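Local coordinates for cellulase IBT99 (Metagenomes, PDB 6WBT), which probably hydrolyses 6-phospho-alpha-glucosides as a family 4 glycoside hydrolase that uses NAD and manganese, at residues A[5-11]-A[79-85]; A[141-147]-A[165-170]; A[328-332]-A[364-368]. One frame throughout, in Å; residues are numbered along the deposited sequence.

Contact 1: residues A[5-11]-A[79-85]. With NAD (nicotinamide-adenine-dinucleotide), chain G.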
loop_
_atom_site.group_PDB
_atom_site.type_symbol
_atom_site.label_atom_id
_atom_site.label_comp_id
_atom_site.label_asym_id
_atom_site.label_seq_id
_atom_site.Cartn_x
_atom_site.Cartn_y
_atom_site.Cartn_z
ATOM N N LEU A 5 7.489 32.356 29.430
ATOM C CA LEU A 5 6.628 31.202 29.217
ATOM C C LEU A 5 5.899 30.815 30.497
ATOM O O LEU A 5 6.461 30.897 31.595
ATOM C CB LEU A 5 7.437 30.007 28.709
ATOM C CG LEU A 5 8.162 30.202 27.377
ATOM C CD1 LEU A 5 9.061 29.017 27.091
ATOM C CD2 LEU A 5 7.164 30.403 26.250
ATOM N N LYS A 6 4.649 30.383 30.345
ATOM C CA LYS A 6 3.846 29.859 31.445
ATOM C C LYS A 6 3.839 28.338 31.344
ATOM O O LYS A 6 3.173 27.770 30.471
ATOM C CB LYS A 6 2.427 30.421 31.403
ATOM C CG LYS A 6 1.475 29.785 32.406
ATOM C CD LYS A 6 0.069 30.348 32.271
ATOM C CE LYS A 6 -0.902 29.639 33.202
ATOM N NZ LYS A 6 -2.275 30.211 33.120
ATOM N N ILE A 7 4.582 27.681 32.231
ATOM C CA ILE A 7 4.716 26.229 32.228
ATOM C C ILE A 7 3.726 25.648 33.227
ATOM O O ILE A 7 3.668 26.085 34.384
ATOM C CB ILE A 7 6.154 25.802 32.566
ATOM C CG1 ILE A 7 7.162 26.643 31.778
ATOM C CG2 ILE A 7 6.351 24.324 32.269
ATOM C CD1 ILE A 7 7.050 26.491 30.276
ATOM N N VAL A 8 2.948 24.663 32.785
ATOM C CA VAL A 8 1.931 24.023 33.608
ATOM C C VAL A 8 2.243 22.536 33.691
ATOM O O VAL A 8 2.465 21.884 32.665
ATOM C CB VAL A 8 0.515 24.251 33.046
ATOM C CG1 VAL A 8 -0.524 23.589 33.937
ATOM C CG2 VAL A 8 0.237 25.737 32.902
ATOM N N ILE A 9 2.259 22.005 34.910
ATOM C CA ILE A 9 2.476 20.583 35.149
ATOM C C ILE A 9 1.115 19.977 35.470
ATOM O O ILE A 9 0.630 20.065 36.602
ATOM C CB ILE A 9 3.487 20.342 36.273
ATOM C CG1 ILE A 9 4.840 20.955 35.911
ATOM C CG2 ILE A 9 3.633 18.853 36.547
ATOM C CD1 ILE A 9 5.916 20.708 36.942
ATOM N N CYS A 10 0.489 19.366 34.468
ATOM C CA CYS A 10 -0.807 18.715 34.644
ATOM C C CYS A 10 -0.608 17.451 35.468
ATOM O O CYS A 10 -0.134 16.431 34.963
ATOM C CB CYS A 10 -1.437 18.403 33.292
ATOM S SG CYS A 10 -3.092 17.683 33.391
ATOM N N GLY A 11 -0.972 17.515 36.745
ATOM C CA GLY A 11 -0.734 16.413 37.655
ATOM C C GLY A 11 0.368 16.733 38.642
ATOM O O GLY A 11 1.306 15.948 38.817
ATOM N N ALA A 79 -1.589 29.205 28.674
ATOM C CA ALA A 79 -0.532 28.236 28.931
ATOM C C ALA A 79 0.339 28.066 27.692
ATOM O O ALA A 79 -0.168 27.882 26.582
ATOM C CB ALA A 79 -1.130 26.896 29.349
ATOM N N ASP A 80 1.654 28.126 27.889
ATOM C CA ASP A 80 2.627 27.965 26.815
ATOM C C ASP A 80 3.118 26.533 26.663
ATOM O O ASP A 80 3.300 26.066 25.535
ATOM C CB ASP A 80 3.827 28.890 27.044
ATOM C CG ASP A 80 3.492 30.346 26.796
ATOM O OD1 ASP A 80 2.939 30.651 25.720
ATOM O OD2 ASP A 80 3.778 31.181 27.677
ATOM N N TYR A 81 3.348 25.823 27.766
ATOM C CA TYR A 81 3.807 24.440 27.707
ATOM C C TYR A 81 3.178 23.658 28.847
ATOM O O TYR A 81 3.310 24.041 30.013
ATOM C CB TYR A 81 5.335 24.359 27.767
ATOM C CG TYR A 81 5.999 24.832 26.494
ATOM C CD1 TYR A 81 6.459 26.137 26.370
ATOM C CD2 TYR A 81 6.148 23.979 25.409
ATOM C CE1 TYR A 81 7.057 26.574 25.205
ATOM C CE2 TYR A 81 6.746 24.408 24.240
ATOM C CZ TYR A 81 7.197 25.706 24.143
ATOM O OH TYR A 81 7.792 26.133 22.979
ATOM N N ILE A 82 2.505 22.564 28.508
ATOM C CA ILE A 82 1.804 21.725 29.473
ATOM C C ILE A 82 2.510 20.378 29.525
ATOM O O ILE A 82 2.548 19.648 28.527
ATOM C CB ILE A 82 0.320 21.553 29.113
ATOM C CG1 ILE A 82 -0.399 22.907 29.091
ATOM C CG2 ILE A 82 -0.357 20.606 30.094
ATOM C CD1 ILE A 82 -0.389 23.599 27.739
HETATM N N MSE A 83 3.068 20.050 30.685
HETATM C CA MSE A 83 3.715 18.759 30.877
HETATM C C MSE A 83 2.800 17.823 31.658
HETATM O O MSE A 83 2.648 17.954 32.872
HETATM C CB MSE A 83 5.059 18.929 31.590
HETATM C CG MSE A 83 6.088 19.702 30.777
HETATM SE SE MSE A 83 7.833 19.817 31.641
HETATM C CE MSE A 83 7.333 20.865 33.206
ATOM N N ALA A 84 2.188 16.880 30.945
ATOM C CA ALA A 84 1.190 15.991 31.522
ATOM C C ALA A 84 1.858 14.786 32.168
ATOM O O ALA A 84 2.692 14.119 31.546
ATOM C CB ALA A 84 0.198 15.533 30.453
ATOM N N GLN A 85 1.487 14.509 33.414
ATOM C CA GLN A 85 1.974 13.333 34.124
ATOM C C GLN A 85 0.864 12.802 35.029
ATOM O O GLN A 85 1.073 12.500 36.204
ATOM C CB GLN A 85 3.245 13.653 34.910
ATOM C CG GLN A 85 3.129 14.848 35.843
ATOM C CD GLN A 85 4.411 15.110 36.607
ATOM O OE1 GLN A 85 5.492 14.695 36.189
ATOM N NE2 GLN A 85 4.297 15.799 37.736
HETATM P PA NAD G . 0.879 9.456 41.122
HETATM O O1A NAD G . -0.323 8.588 41.291
HETATM O O2A NAD G . 1.864 9.516 42.242
HETATM O O5B NAD G . 0.397 10.943 40.752
HETATM C C5B NAD G . -0.476 11.146 39.607
HETATM C C4B NAD G . -1.198 12.463 39.760
HETATM O O4B NAD G . -2.119 12.649 38.651
HETATM C C3B NAD G . -2.048 12.624 41.032
HETATM O O3B NAD G . -1.751 13.870 41.650
HETATM C C2B NAD G . -3.482 12.625 40.491
HETATM O O2B NAD G . -4.414 13.277 41.325
HETATM C C1B NAD G . -3.258 13.308 39.150
HETATM N N9A NAD G . -4.359 13.151 38.206
HETATM C C8A NAD G . -5.151 12.042 38.044
HETATM N N7A NAD G . -6.072 12.187 37.125
HETATM C C5A NAD G . -5.887 13.479 36.655
HETATM C C6A NAD G . -6.557 14.232 35.672
HETATM N N6A NAD G . -7.586 13.774 34.964
HETATM N N1A NAD G . -6.123 15.495 35.449
HETATM C C2A NAD G . -5.088 15.951 36.166
HETATM N N3A NAD G . -4.383 15.335 37.111
HETATM C C4A NAD G . -4.835 14.086 37.315
HETATM O O3 NAD G . 1.652 9.019 39.787
HETATM P PN NAD G . 3.208 8.807 39.458
HETATM O O1N NAD G . 3.961 10.029 39.867
HETATM O O2N NAD G . 3.642 7.486 40.002
HETATM O O5D NAD G . 3.152 8.728 37.859
HETATM C C5D NAD G . 2.514 9.820 37.151
HETATM C C4D NAD G . 2.331 9.435 35.705
HETATM O O4D NAD G . 3.622 9.408 35.055
HETATM C C3D NAD G . 1.729 8.044 35.456
HETATM O O3D NAD G . 0.734 8.126 34.445
HETATM C C2D NAD G . 2.958 7.272 34.965
HETATM O O2D NAD G . 2.665 6.083 34.249
HETATM C C1D NAD G . 3.632 8.344 34.118
HETATM N N1N NAD G . 5.045 8.006 33.788
HETATM C C2N NAD G . 5.372 7.617 32.516
HETATM C C3N NAD G . 6.676 7.273 32.195
HETATM C C7N NAD G . 6.979 6.909 30.764
HETATM O O7N NAD G . 7.815 6.042 30.525
HETATM N N7N NAD G . 6.343 7.577 29.811
HETATM C C4N NAD G . 7.645 7.295 33.192
HETATM C C5N NAD G . 7.311 7.722 34.459
HETATM C C6N NAD G . 6.008 8.076 34.736
#
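Val8 on strand 5-10 and its partners on strand 81-84 form a parallel pair that illustrates how a Rossmann-type domain holds its dinucleotide at the C-terminal ends of central strands. In the backbone ladder, Val8 N donates to Tyr81 O (2.9 Å) and Met83 N to Val8 O (2.8 Å), and further along Gln85 N reaches Cys10 O. Polar side chains tie both ends. Asp80 OD2 takes Lys6 N on its anti lone pair at 2.9 Å, while OD1 is salt-bridged to Lys3. Gln85 has its CG set between the backbone N and carbonyl carbon (chi1 53°), and the extended chain carries NE2 to Gly11 O, above the carbonyl plane, at 3.2 Å; OE1 is hydrogen-bonded to Tyr147 OH. A leucine here would probably cost Gly11 O and Tyr147 OH these hydrogen bonds, close to the NAD site. Apolar contacts follow. Met83, a selenomethionine, bends at its selenium (chi3 -64°) so that CE reaches Ile7 CG2 and Ile9 CG1, 3.7 Å from each, and Leu5 CD1 comes obliquely to Tyr81 CE1 (3.7 Å). Cys10 SG lies 3.8 Å from C2A of the NAD adenine. Helices 17-25 and 321-334 cover the Ile9 and Tyr81 face, helix 114-136 packs on Ile82 and Cys10, and strands 33-39 and 143-146 flank the pair.

Contact 2: residues A[141-147]-A[165-170]. With NAD (nicotinamide-adenine-dinucleotide), chain G.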
loop_
_atom_site.group_PDB
_atom_site.type_symbol
_atom_site.label_atom_id
_atom_site.label_comp_id
_atom_site.label_asym_id
_atom_site.label_seq_id
_atom_site.Cartn_x
_atom_site.Cartn_y
_atom_site.Cartn_z
ATOM N N LYS A 141 -0.216 28.629 20.197
ATOM C CA LYS A 141 0.994 27.869 19.908
ATOM C C LYS A 141 1.408 26.997 21.089
ATOM O O LYS A 141 2.599 26.783 21.322
ATOM C CB LYS A 141 2.140 28.800 19.515
ATOM C CG LYS A 141 2.052 29.348 18.101
ATOM C CD LYS A 141 3.365 29.997 17.689
ATOM C CE LYS A 141 3.341 30.434 16.234
ATOM N NZ LYS A 141 4.666 30.962 15.799
ATOM N N TYR A 142 0.434 26.489 21.840
ATOM C CA TYR A 142 0.738 25.673 23.003
ATOM C C TYR A 142 1.363 24.347 22.580
ATOM O O TYR A 142 1.294 23.934 21.419
ATOM C CB TYR A 142 -0.526 25.416 23.827
ATOM C CG TYR A 142 -1.451 24.376 23.231
ATOM C CD1 TYR A 142 -2.406 24.726 22.285
ATOM C CD2 TYR A 142 -1.372 23.043 23.618
ATOM C CE1 TYR A 142 -3.252 23.778 21.739
ATOM C CE2 TYR A 142 -2.209 22.090 23.075
ATOM C CZ TYR A 142 -3.148 22.462 22.139
ATOM O OH TYR A 142 -3.984 21.511 21.602
ATOM N N TRP A 143 1.981 23.674 23.546
ATOM C CA TRP A 143 2.532 22.344 23.331
ATOM C C TRP A 143 2.283 21.501 24.568
ATOM O O TRP A 143 2.544 21.948 25.690
ATOM C CB TRP A 143 4.032 22.394 23.022
ATOM C CG TRP A 143 4.341 22.767 21.609
ATOM C CD1 TRP A 143 4.954 23.907 21.178
ATOM C CD2 TRP A 143 4.044 22.002 20.434
ATOM N NE1 TRP A 143 5.063 23.897 19.809
ATOM C CE2 TRP A 143 4.512 22.739 19.328
ATOM C CE3 TRP A 143 3.430 20.766 20.210
ATOM C CZ2 TRP A 143 4.383 22.282 18.019
ATOM C CZ3 TRP A 143 3.305 20.313 18.909
ATOM C CH2 TRP A 143 3.778 21.069 17.830
ATOM N N ILE A 144 1.777 20.292 24.363
ATOM C CA ILE A 144 1.550 19.340 25.442
ATOM C C ILE A 144 2.565 18.217 25.272
ATOM O O ILE A 144 2.366 17.300 24.466
ATOM C CB ILE A 144 0.118 18.794 25.441
ATOM C CG1 ILE A 144 -0.885 19.937 25.552
ATOM C CG2 ILE A 144 -0.063 17.805 26.585
ATOM C CD1 ILE A 144 -2.315 19.473 25.538
ATOM N N VAL A 145 3.651 18.281 26.031
ATOM C CA VAL A 145 4.626 17.205 26.024
ATOM C C VAL A 145 4.124 16.108 26.956
ATOM O O VAL A 145 4.424 16.104 28.158
ATOM C CB VAL A 145 6.028 17.717 26.425
ATOM C CG1 VAL A 145 7.011 16.564 26.458
ATOM C CG2 VAL A 145 6.491 18.785 25.438
ATOM N N ASN A 146 3.334 15.188 26.408
ATOM C CA ASN A 146 2.693 14.153 27.207
ATOM C C ASN A 146 3.641 12.976 27.390
ATOM O O ASN A 146 4.162 12.430 26.412
ATOM C CB ASN A 146 1.395 13.708 26.542
ATOM C CG ASN A 146 0.742 12.544 27.258
ATOM O OD1 ASN A 146 0.843 12.408 28.478
ATOM N ND2 ASN A 146 0.071 11.687 26.498
ATOM N N TYR A 147 3.867 12.593 28.642
ATOM C CA TYR A 147 4.615 11.383 28.954
ATOM C C TYR A 147 3.863 10.525 29.960
ATOM O O TYR A 147 4.478 9.727 30.672
ATOM C CB TYR A 147 6.019 11.719 29.465
ATOM C CG TYR A 147 6.052 12.668 30.641
ATOM C CD1 TYR A 147 6.045 14.044 30.449
ATOM C CD2 TYR A 147 6.107 12.189 31.942
ATOM C CE1 TYR A 147 6.080 14.915 31.519
ATOM C CE2 TYR A 147 6.144 13.051 33.018
ATOM C CZ TYR A 147 6.130 14.412 32.801
ATOM O OH TYR A 147 6.166 15.269 33.875
ATOM N N ALA A 165 -4.340 18.210 17.544
ATOM C CA ALA A 165 -3.792 18.628 18.826
ATOM C C ALA A 165 -2.285 18.830 18.736
ATOM O O ALA A 165 -1.569 18.037 18.118
ATOM C CB ALA A 165 -4.116 17.594 19.904
ATOM N N ARG A 166 -1.804 19.905 19.362
ATOM C CA ARG A 166 -0.373 20.199 19.420
ATOM C C ARG A 166 0.209 19.448 20.614
ATOM O O ARG A 166 0.524 20.015 21.664
ATOM C CB ARG A 166 -0.135 21.702 19.511
ATOM C CG ARG A 166 -1.038 22.514 18.592
ATOM C CD ARG A 166 -0.692 23.996 18.596
ATOM N NE ARG A 166 0.367 24.321 17.644
ATOM C CZ ARG A 166 1.631 24.558 17.981
ATOM N NH1 ARG A 166 2.525 24.845 17.045
ATOM N NH2 ARG A 166 1.999 24.515 19.253
ATOM N N ILE A 167 0.346 18.135 20.441
ATOM C CA ILE A 167 0.772 17.234 21.502
ATOM C C ILE A 167 1.894 16.349 20.977
ATOM O O ILE A 167 1.931 15.993 19.794
ATOM C CB ILE A 167 -0.410 16.383 22.027
ATOM C CG1 ILE A 167 0.013 15.519 23.219
ATOM C CG2 ILE A 167 -0.996 15.523 20.914
ATOM C CD1 ILE A 167 -1.097 14.649 23.766
ATOM N N ILE A 168 2.827 16.010 21.864
ATOM C CA ILE A 168 3.924 15.102 21.551
ATOM C C ILE A 168 4.037 14.091 22.684
ATOM O O ILE A 168 4.302 14.464 23.834
ATOM C CB ILE A 168 5.255 15.847 21.342
ATOM C CG1 ILE A 168 6.432 14.868 21.398
ATOM C CG2 ILE A 168 5.415 16.980 22.349
ATOM C CD1 ILE A 168 7.775 15.514 21.152
ATOM N N ASN A 169 3.828 12.818 22.364
ATOM C CA ASN A 169 3.878 11.738 23.340
ATOM C C ASN A 169 5.261 11.103 23.327
ATOM O O ASN A 169 5.753 10.700 22.267
ATOM C CB ASN A 169 2.805 10.691 23.041
ATOM C CG ASN A 169 1.421 11.298 22.905
ATOM O OD1 ASN A 169 0.706 11.468 23.892
ATOM N ND2 ASN A 169 1.038 11.628 21.677
ATOM N N ILE A 170 5.882 11.011 24.502
ATOM C CA ILE A 170 7.240 10.511 24.642
ATOM C C ILE A 170 7.266 9.438 25.727
ATOM O O ILE A 170 6.258 9.145 26.369
ATOM C CB ILE A 170 8.246 11.636 24.963
ATOM C CG1 ILE A 170 7.845 12.355 26.253
ATOM C CG2 ILE A 170 8.340 12.616 23.804
ATOM C CD1 ILE A 170 8.836 13.409 26.696
HETATM P PA NAD G . 0.879 9.456 41.122
HETATM O O1A NAD G . -0.323 8.588 41.291
HETATM O O2A NAD G . 1.864 9.516 42.242
HETATM O O5B NAD G . 0.397 10.943 40.752
HETATM C C5B NAD G . -0.476 11.146 39.607
HETATM C C4B NAD G . -1.198 12.463 39.760
HETATM O O4B NAD G . -2.119 12.649 38.651
HETATM C C3B NAD G . -2.048 12.624 41.032
HETATM O O3B NAD G . -1.751 13.870 41.650
HETATM C C2B NAD G . -3.482 12.625 40.491
HETATM O O2B NAD G . -4.414 13.277 41.325
HETATM C C1B NAD G . -3.258 13.308 39.150
HETATM N N9A NAD G . -4.359 13.151 38.206
HETATM C C8A NAD G . -5.151 12.042 38.044
HETATM N N7A NAD G . -6.072 12.187 37.125
HETATM C C5A NAD G . -5.887 13.479 36.655
HETATM C C6A NAD G . -6.557 14.232 35.672
HETATM N N6A NAD G . -7.586 13.774 34.964
HETATM N N1A NAD G . -6.123 15.495 35.449
HETATM C C2A NAD G . -5.088 15.951 36.166
HETATM N N3A NAD G . -4.383 15.335 37.111
HETATM C C4A NAD G . -4.835 14.086 37.315
HETATM O O3 NAD G . 1.652 9.019 39.787
HETATM P PN NAD G . 3.208 8.807 39.458
HETATM O O1N NAD G . 3.961 10.029 39.867
HETATM O O2N NAD G . 3.642 7.486 40.002
HETATM O O5D NAD G . 3.152 8.728 37.859
HETATM C C5D NAD G . 2.514 9.820 37.151
HETATM C C4D NAD G . 2.331 9.435 35.705
HETATM O O4D NAD G . 3.622 9.408 35.055
HETATM C C3D NAD G . 1.729 8.044 35.456
HETATM O O3D NAD G . 0.734 8.126 34.445
HETATM C C2D NAD G . 2.958 7.272 34.965
HETATM O O2D NAD G . 2.665 6.083 34.249
HETATM C C1D NAD G . 3.632 8.344 34.118
HETATM N N1N NAD G . 5.045 8.006 33.788
HETATM C C2N NAD G . 5.372 7.617 32.516
HETATM C C3N NAD G . 6.676 7.273 32.195
HETATM C C7N NAD G . 6.979 6.909 30.764
HETATM O O7N NAD G . 7.815 6.042 30.525
HETATM N N7N NAD G . 6.343 7.577 29.811
HETATM C C4N NAD G . 7.645 7.295 33.192
HETATM C C5N NAD G . 7.311 7.722 34.459
HETATM C C6N NAD G . 6.008 8.076 34.736
#
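Asn146 makes three hydrogen bonds to segment 165-170: its backbone N donates to Ile168 O (2.8 Å), its backbone O accepts Ile170 N, and its side-chain ND2 reaches Asn169 OD1 at 2.7 Å. The last of these lies in the carbonyl plane of Asn169, although the two amides stand 79° apart; CG of Asn146 is anti to the backbone N (chi1 175°), which carries ND2 across to that partner, and Asn146 OD1 is hydrogen-bonded to Ser148 OG. Ile144 N to Arg166 O and Ile168 N to Ile144 O complete the parallel ladder. Where strand 143-146 ends, Tyr147 O accepts N7N of the NAD carboxamide at 3.0 Å in a nearly straight bond (175°).

At the other end Arg166 folds back over segment 141-147. Its guanidinium edge is turned to Tyr142 O, though the modelled separation is too short to be trusted, and one face forms a cation-pi contact with Trp143, CZ lying 4.0 Å from the centroid of the six-membered ring. Lys141 CA covers the opposite face. Arg166 CB also sits over the Tyr142 ring, 4.2 Å from its centroid.

Farther in, Val145 CG2 and Ile168 CG2 lie side by side at 3.7 Å, and Val145 CG1 meets Ile170 CD1. This is a beta-alpha-beta unit whose crossover is helix 151-161. Its chemistry is divided along the strands: a guanidinium inclined over the Trp143 ring at the entry, and at the exit a carbonyl that accepts the carboxamide N-H and probably orients the nicotinamide, consistent with the redox role of NAD in this family.

Contact 3: residues A[328-332]-A[364-368]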
loop_
_atom_site.group_PDB
_atom_site.type_symbol
_atom_site.label_atom_id
_atom_site.label_comp_id
_atom_site.label_asym_id
_atom_site.label_seq_id
_atom_site.Cartn_x
_atom_site.Cartn_y
_atom_site.Cartn_z
ATOM N N VAL A 328 12.974 18.031 25.442
ATOM C CA VAL A 328 11.974 18.104 24.381
ATOM C C VAL A 328 11.336 19.490 24.342
ATOM O O VAL A 328 11.256 20.121 23.282
ATOM C CB VAL A 328 10.918 16.998 24.563
ATOM C CG1 VAL A 328 9.735 17.243 23.648
ATOM C CG2 VAL A 328 11.533 15.629 24.285
ATOM N N VAL A 329 10.872 19.982 25.495
ATOM C CA VAL A 329 10.301 21.326 25.561
ATOM C C VAL A 329 11.320 22.360 25.112
ATOM O O VAL A 329 11.000 23.285 24.355
ATOM C CB VAL A 329 9.801 21.634 26.985
ATOM C CG1 VAL A 329 9.181 23.024 27.034
ATOM C CG2 VAL A 329 8.831 20.573 27.468
ATOM N N GLU A 330 12.561 22.227 25.582
ATOM C CA GLU A 330 13.610 23.162 25.196
ATOM C C GLU A 330 13.830 23.148 23.689
ATOM O O GLU A 330 14.045 24.199 23.074
ATOM C CB GLU A 330 14.901 22.821 25.938
ATOM C CG GLU A 330 16.073 23.719 25.609
ATOM C CD GLU A 330 17.347 23.279 26.300
ATOM O OE1 GLU A 330 17.257 22.649 27.375
ATOM O OE2 GLU A 330 18.440 23.559 25.766
ATOM N N SER A 331 13.767 21.965 23.073
ATOM C CA SER A 331 13.905 21.880 21.626
ATOM C C SER A 331 12.685 22.434 20.902
ATOM O O SER A 331 12.802 22.847 19.744
ATOM C CB SER A 331 14.157 20.433 21.203
ATOM O OG SER A 331 14.436 20.351 19.815
ATOM N N LEU A 332 11.521 22.450 21.556
ATOM C CA LEU A 332 10.339 23.084 20.985
ATOM C C LEU A 332 10.421 24.603 21.049
ATOM O O LEU A 332 9.849 25.290 20.194
ATOM C CB LEU A 332 9.079 22.604 21.710
ATOM C CG LEU A 332 8.646 21.150 21.521
ATOM C CD1 LEU A 332 7.661 20.740 22.603
ATOM C CD2 LEU A 332 8.030 20.958 20.148
ATOM N N TYR A 364 13.117 14.461 14.714
ATOM C CA TYR A 364 13.756 15.733 15.030
ATOM C C TYR A 364 12.708 16.697 15.572
ATOM O O TYR A 364 11.768 17.065 14.859
ATOM C CB TYR A 364 14.448 16.315 13.797
ATOM C CG TYR A 364 15.639 15.504 13.331
ATOM C CD1 TYR A 364 15.468 14.371 12.544
ATOM C CD2 TYR A 364 16.931 15.869 13.680
ATOM C CE1 TYR A 364 16.553 13.626 12.120
ATOM C CE2 TYR A 364 18.022 15.131 13.259
ATOM C CZ TYR A 364 17.827 14.010 12.479
ATOM O OH TYR A 364 18.908 13.272 12.058
ATOM N N VAL A 365 12.871 17.098 16.830
ATOM C CA VAL A 365 11.907 17.966 17.500
ATOM C C VAL A 365 12.135 19.400 17.031
ATOM O O VAL A 365 13.165 20.007 17.335
ATOM C CB VAL A 365 12.019 17.859 19.024
ATOM C CG1 VAL A 365 11.089 18.858 19.694
ATOM C CG2 VAL A 365 11.704 16.442 19.480
ATOM N N THR A 366 11.174 19.941 16.292
ATOM C CA THR A 366 11.202 21.318 15.826
ATOM C C THR A 366 10.179 22.140 16.599
ATOM O O THR A 366 9.354 21.609 17.346
ATOM C CB THR A 366 10.912 21.394 14.322
ATOM O OG1 THR A 366 9.502 21.269 14.101
ATOM C CG2 THR A 366 11.630 20.274 13.587
ATOM N N ASP A 367 10.231 23.459 16.405
ATOM C CA ASP A 367 9.230 24.323 17.021
ATOM C C ASP A 367 7.858 24.183 16.375
ATOM O O ASP A 367 6.903 24.807 16.852
ATOM C CB ASP A 367 9.680 25.785 16.968
ATOM C CG ASP A 367 9.700 26.339 15.559
ATOM O OD1 ASP A 367 10.354 25.729 14.686
ATOM O OD2 ASP A 367 9.054 27.381 15.322
ATOM N N ARG A 368 7.741 23.390 15.310
ATOM C CA ARG A 368 6.474 23.142 14.641
ATOM C C ARG A 368 5.917 21.754 14.920
ATOM O O ARG A 368 4.790 21.461 14.504
ATOM C CB ARG A 368 6.636 23.323 13.124
ATOM C CG ARG A 368 7.467 24.532 12.726
ATOM C CD ARG A 368 7.836 24.478 11.253
ATOM N NE ARG A 368 8.568 23.259 10.921
ATOM C CZ ARG A 368 9.890 23.137 11.001
ATOM N NH1 ARG A 368 10.631 24.162 11.399
ATOM N NH2 ARG A 368 10.472 21.990 10.679
#
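Ser331 supplies the polar link from helix 321-334 to strand 358-366: its OG donates to Val365 O at 2.8 Å, approaching from a direction tilted 35° out of the carbonyl plane. With OG anti to the backbone N (chi1 -174°), the hydroxyl points across to the strand, and it is also hydrogen-bonded to Ser338 N, so two partners fix its rotation. A weaker CA-H...O contact joins Asp367 CA to Leu332 O (3.4 Å).

Strands 358-366 and 369-372 form a beta hairpin at the edge of the nine-stranded mixed sheet, and the helix lies across one face of that sheet. The axis of residues 328-332 runs 53° from that of residues 364-366, and the helix also touches Tyr81, Trp143 and Val145 of the parallel strands. Within the hairpin's turn, Thr366 OG1 accepts Arg368 N (3.0 Å) in an ST turn and is hydrogen-bonded to Gly369 O, while Asp367 N is held by Asp335 OD1.

The apolar contact centres on Val365, whose CB bond is directed at the helix. Its CG1 branch reaches Leu332 CD2 at 3.7 Å, the two side chains meeting at a slant, and lies 3.8 Å from Ser331 CB; Val328 CG1 is a more distant neighbour at 4.5 Å. Tyr364, directed away from the helix, stacks on Tyr364 of the second subunit and is hydrogen-bonded through OH to Glu371 of that subunit.

In the fold
All three contacts reach one mixed sheet and follow one another along the chain. Contacts 1 and 2 pair parallel strands of the Rossmann-like half, their centres about 10 Å apart; strands 81-84 and 143-146 are neighbours, joined by Ile82 N to Trp143 O, and both contacts touch NAD. Contact 3 belongs to the C-terminal domain of the family, its centre about 10 Å from that of contact 2 and about 15 Å from that of contact 1. Helix 321-334, from this C-terminal domain, bridges to strands 81-84 and 143-146 of the other. The sheet thereby runs from cofactor-binding strands to antiparallel ones that meet a second subunit, joining the two domains in one core.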